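Local atomic coordinates of arsenical resistance operon trans-acting repressor (Bacteroides vulgatus, PDB entry 3KTB), a protein that probably binds DNA as a trans-acting repressor of an arsenical resistance operon and belongs to the ArsD family. Residues A[5-11]-A[76-82]. Sequence-based numbering, arbitrary orientation.
Sequences KKIEIFD and LPITLVD
Strands 7-11 and 78-81 pair antiparallel, at 166° with axes 4.7 Å apart, as the central strands of a mixed sheet. Both backbones are extended; Asp82 turns to phi/psi 46/39°, and a cis peptide bond precedes Pro77.

Glu8–Leu80 and Phe10–Ile78 are hydrogen-bonded pairs: Glu8 N to Leu80 O 3.0 Å, Leu80 N to Glu8 O 2.8 Å, Phe10 N to Ile78 O 2.7 Å, Ile78 N to Phe10 O 3.0 Å. Ile7–Val81 and Ile9–Thr79 are non-hydrogen-bonded. Beyond them, Asp82 N donates to Lys6 O (2.8 Å), and Asp82 OD2 accepts from Lys6 N (2.8 Å).

Phe10 (chi1 m) lays CE2 3.7 Å from Leu80 CD1. On the other face, Ile7 CG2 meets Thr79 CG2 at 3.6 Å. Glu8 OE1 is hydrogen-bonded to His49, Asp11 OD1 to Tyr91; Asp11 OD2 salt-bridges Arg48.

The cis-proline leading into a central strand is characteristic of thioredoxin-like folds. Main-chain bonds set the register; apolar side chains pack against helices 62-69 (Phe10, Ile78) and 94-101 (Ile7, Val81), burying most of the pair.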
ATOM      1  N   LYS A   5     -21.842   4.553  25.047  1.00 52.67           N
ATOM      2  CA  LYS A   5     -20.872   3.551  24.627  1.00 56.96           C
ATOM      3  C   LYS A   5     -21.123   3.181  23.163  1.00 59.18           C
ATOM      4  O   LYS A   5     -22.264   3.213  22.710  1.00 52.28           O
ATOM      5  CB  LYS A   5     -21.012   2.331  25.524  1.00 54.91           C
ATOM      6  CG  LYS A   5     -20.858   2.693  27.002  1.00 60.73           C
ATOM      7  CD  LYS A   5     -21.261   1.540  27.906  1.00 68.42           C
ATOM      8  CE  LYS A   5     -20.735   1.722  29.332  1.00 73.59           C
ATOM      9  NZ  LYS A   5     -19.250   1.628  29.409  1.00 75.79           N
ATOM     10  N   LYS A   6     -20.071   2.862  22.416  1.00 61.71           N
ATOM     11  CA  LYS A   6     -20.265   2.463  21.032  1.00 62.22           C
ATOM     12  C   LYS A   6     -20.787   1.026  21.011  1.00 60.59           C
ATOM     13  O   LYS A   6     -20.287   0.167  21.737  1.00 64.68           O
ATOM     14  CB  LYS A   6     -18.980   2.619  20.197  1.00 64.16           C
ATOM     15  CG  LYS A   6     -19.102   2.098  18.736  1.00 89.12           C
ATOM     16  CD  LYS A   6     -17.820   2.340  17.906  1.00 91.14           C
ATOM     17  CE  LYS A   6     -17.463   1.168  16.962  1.00 90.61           C
ATOM     18  NZ  LYS A   6     -18.263   1.104  15.704  1.00 89.60           N
ATOM     19  N   ILE A   7     -21.821   0.786  20.208  1.00 54.36           N
ATOM     20  CA  ILE A   7     -22.368  -0.555  20.060  1.00 55.25           C
ATOM     21  C   ILE A   7     -22.293  -0.968  18.599  1.00 56.63           C
ATOM     22  O   ILE A   7     -22.736  -0.233  17.708  1.00 55.42           O
ATOM     23  CB  ILE A   7     -23.824  -0.644  20.539  1.00 51.92           C
ATOM     24  CG1 ILE A   7     -23.967  -0.031  21.943  1.00 49.33           C
ATOM     25  CG2 ILE A   7     -24.282  -2.099  20.536  1.00 43.46           C
ATOM     26  CD1 ILE A   7     -25.372   0.383  22.287  1.00 50.90           C
ATOM     27  N   GLU A   8     -21.716  -2.142  18.370  1.00 59.15           N
ATOM     28  CA  GLU A   8     -21.593  -2.725  17.042  1.00 64.25           C
ATOM     29  C   GLU A   8     -22.038  -4.179  17.134  1.00 66.20           C
ATOM     30  O   GLU A   8     -21.565  -4.920  17.988  1.00 72.47           O
ATOM     31  CB  GLU A   8     -20.140  -2.671  16.580  1.00 62.89           C
ATOM     32  CG  GLU A   8     -19.964  -2.730  15.082  1.00 67.20           C
ATOM     33  CD  GLU A   8     -18.494  -2.708  14.692  1.00 78.25           C
ATOM     34  OE1 GLU A   8     -18.184  -3.026  13.523  1.00 75.39           O
ATOM     35  OE2 GLU A   8     -17.649  -2.382  15.562  1.00 83.23           O
ATOM     36  N   ILE A   9     -22.952  -4.580  16.260  1.00 60.26           N
ATOM     37  CA  ILE A   9     -23.557  -5.900  16.335  1.00 59.53           C
ATOM     38  C   ILE A   9     -23.198  -6.726  15.095  1.00 58.22           C
ATOM     39  O   ILE A   9     -23.396  -6.281  13.956  1.00 55.67           O
ATOM     40  CB  ILE A   9     -25.097  -5.795  16.444  1.00 56.23           C
ATOM     41  CG1 ILE A   9     -25.500  -5.235  17.810  1.00 58.07           C
ATOM     42  CG2 ILE A   9     -25.742  -7.151  16.208  1.00 54.26           C
ATOM     43  CD1 ILE A   9     -26.964  -4.862  17.909  1.00 51.19           C
ATOM     44  N   PHE A  10     -22.674  -7.925  15.324  1.00 58.21           N
ATOM     45  CA  PHE A  10     -22.322  -8.841  14.236  1.00 58.15           C
ATOM     46  C   PHE A  10     -23.372  -9.929  14.126  1.00 57.26           C
ATOM     47  O   PHE A  10     -23.416 -10.843  14.946  1.00 62.86           O
ATOM     48  CB  PHE A  10     -20.921  -9.411  14.470  1.00 65.47           C
ATOM     49  CG  PHE A  10     -19.853  -8.363  14.401  1.00 69.51           C
ATOM     50  CD1 PHE A  10     -18.980  -8.306  13.322  1.00 70.80           C
ATOM     51  CD2 PHE A  10     -19.771  -7.382  15.384  1.00 66.63           C
ATOM     52  CE1 PHE A  10     -18.023  -7.312  13.233  1.00 70.86           C
ATOM     53  CE2 PHE A  10     -18.815  -6.389  15.308  1.00 71.49           C
ATOM     54  CZ  PHE A  10     -17.936  -6.353  14.229  1.00 74.36           C
ATOM     55  N   ASP A  11     -24.257  -9.804  13.145  1.00 52.85           N
ATOM     56  CA  ASP A  11     -25.305 -10.801  12.985  1.00 54.39           C
ATOM     57  C   ASP A  11     -24.735 -12.116  12.452  1.00 63.90           C
ATOM     58  O   ASP A  11     -23.617 -12.146  11.932  1.00 56.93           O
ATOM     59  CB  ASP A  11     -26.375 -10.291  12.032  1.00 53.10           C
ATOM     60  CG  ASP A  11     -27.103  -9.056  12.573  1.00 52.56           C
ATOM     61  OD1 ASP A  11     -27.710  -9.137  13.658  1.00 50.35           O
ATOM     62  OD2 ASP A  11     -27.056  -8.006  11.902  1.00 49.35           O
ATOM     63  N   LEU A  76     -22.659 -16.334  17.060  1.00 85.32           N
ATOM     64  CA  LEU A  76     -23.301 -15.161  16.482  1.00 79.18           C
ATOM     65  C   LEU A  76     -24.770 -15.172  16.901  1.00 77.70           C
ATOM     66  O   LEU A  76     -25.389 -16.245  16.925  1.00 80.57           O
ATOM     67  CB  LEU A  76     -23.138 -15.171  14.959  1.00 75.66           C
ATOM     68  CG  LEU A  76     -21.708 -14.984  14.418  1.00 72.96           C
ATOM     69  CD1 LEU A  76     -21.705 -15.027  12.902  1.00 74.65           C
ATOM     70  CD2 LEU A  76     -21.072 -13.693  14.887  1.00 71.72           C
ATOM     71  N   PRO A  77     -25.337 -13.982  17.229  1.00 72.31           N
ATOM     72  CA  PRO A  77     -24.734 -12.654  17.053  1.00 65.22           C
ATOM     73  C   PRO A  77     -23.799 -12.254  18.175  1.00 67.58           C
ATOM     74  O   PRO A  77     -24.050 -12.565  19.330  1.00 67.94           O
ATOM     75  CB  PRO A  77     -25.949 -11.722  17.098  1.00 56.55           C
ATOM     76  CG  PRO A  77     -26.845 -12.361  18.091  1.00 58.99           C
ATOM     77  CD  PRO A  77     -26.657 -13.880  17.884  1.00 66.74           C
ATOM     78  N   ILE A  78     -22.741 -11.532  17.828  1.00 67.58           N
ATOM     79  CA  ILE A  78     -21.838 -10.976  18.809  1.00 66.64           C
ATOM     80  C   ILE A  78     -22.064  -9.474  18.846  1.00 64.94           C
ATOM     81  O   ILE A  78     -22.101  -8.828  17.796  1.00 62.93           O
ATOM     82  CB  ILE A  78     -20.376 -11.213  18.399  1.00 75.01           C
ATOM     83  CG1 ILE A  78     -20.027 -12.705  18.412  1.00 82.35           C
ATOM     84  CG2 ILE A  78     -19.436 -10.439  19.296  1.00 74.20           C
ATOM     85  CD1 ILE A  78     -18.654 -13.003  17.833  1.00 82.09           C
ATOM     86  N   THR A  79     -22.202  -8.922  20.047  1.00 65.33           N
ATOM     87  CA  THR A  79     -22.318  -7.480  20.224  1.00 60.28           C
ATOM     88  C   THR A  79     -21.088  -6.923  20.913  1.00 66.67           C
ATOM     89  O   THR A  79     -20.725  -7.372  21.987  1.00 72.51           O
ATOM     90  CB  THR A  79     -23.512  -7.143  21.073  1.00 60.40           C
ATOM     91  OG1 THR A  79     -24.673  -7.690  20.449  1.00 61.42           O
ATOM     92  CG2 THR A  79     -23.672  -5.632  21.178  1.00 60.80           C
ATOM     93  N   LEU A  80     -20.441  -5.948  20.288  1.00 69.73           N
ATOM     94  CA  LEU A  80     -19.306  -5.286  20.916  1.00 69.30           C
ATOM     95  C   LEU A  80     -19.813  -3.993  21.530  1.00 65.57           C
ATOM     96  O   LEU A  80     -20.617  -3.287  20.927  1.00 59.05           O
ATOM     97  CB  LEU A  80     -18.204  -4.971  19.904  1.00 64.91           C
ATOM     98  CG  LEU A  80     -17.656  -6.109  19.045  1.00 67.19           C
ATOM     99  CD1 LEU A  80     -16.594  -5.562  18.093  1.00 68.76           C
ATOM    100  CD2 LEU A  80     -17.100  -7.236  19.908  1.00 69.94           C
ATOM    101  N   VAL A  81     -19.353  -3.718  22.744  1.00 66.10           N
ATOM    102  CA  VAL A  81     -19.637  -2.479  23.425  1.00 66.04           C
ATOM    103  C   VAL A  81     -18.281  -1.867  23.717  1.00 68.92           C
ATOM    104  O   VAL A  81     -17.457  -2.471  24.402  1.00 76.78           O
ATOM    105  CB  VAL A  81     -20.432  -2.718  24.714  1.00 63.54           C
ATOM    106  CG1 VAL A  81     -20.614  -1.411  25.494  1.00 60.69           C
ATOM    107  CG2 VAL A  81     -21.781  -3.318  24.370  1.00 59.75           C
ATOM    108  N   ASP A  82     -18.063  -0.682  23.149  1.00 68.09           N
ATOM    109  CA  ASP A  82     -16.763  -0.011  23.108  1.00 73.24           C
ATOM    110  C   ASP A  82     -15.619  -0.937  22.693  1.00 79.63           C
ATOM    111  O   ASP A  82     -14.520  -0.860  23.229  1.00 83.38           O
ATOM    112  CB  ASP A  82     -16.469   0.714  24.424  1.00 73.69           C
ATOM    113  CG  ASP A  82     -17.305   1.982  24.591  1.00 81.22           C
ATOM    114  OD1 ASP A  82     -17.714   2.278  25.736  1.00 87.78           O
ATOM    115  OD2 ASP A  82     -17.556   2.689  23.582  1.00 77.12           O
TER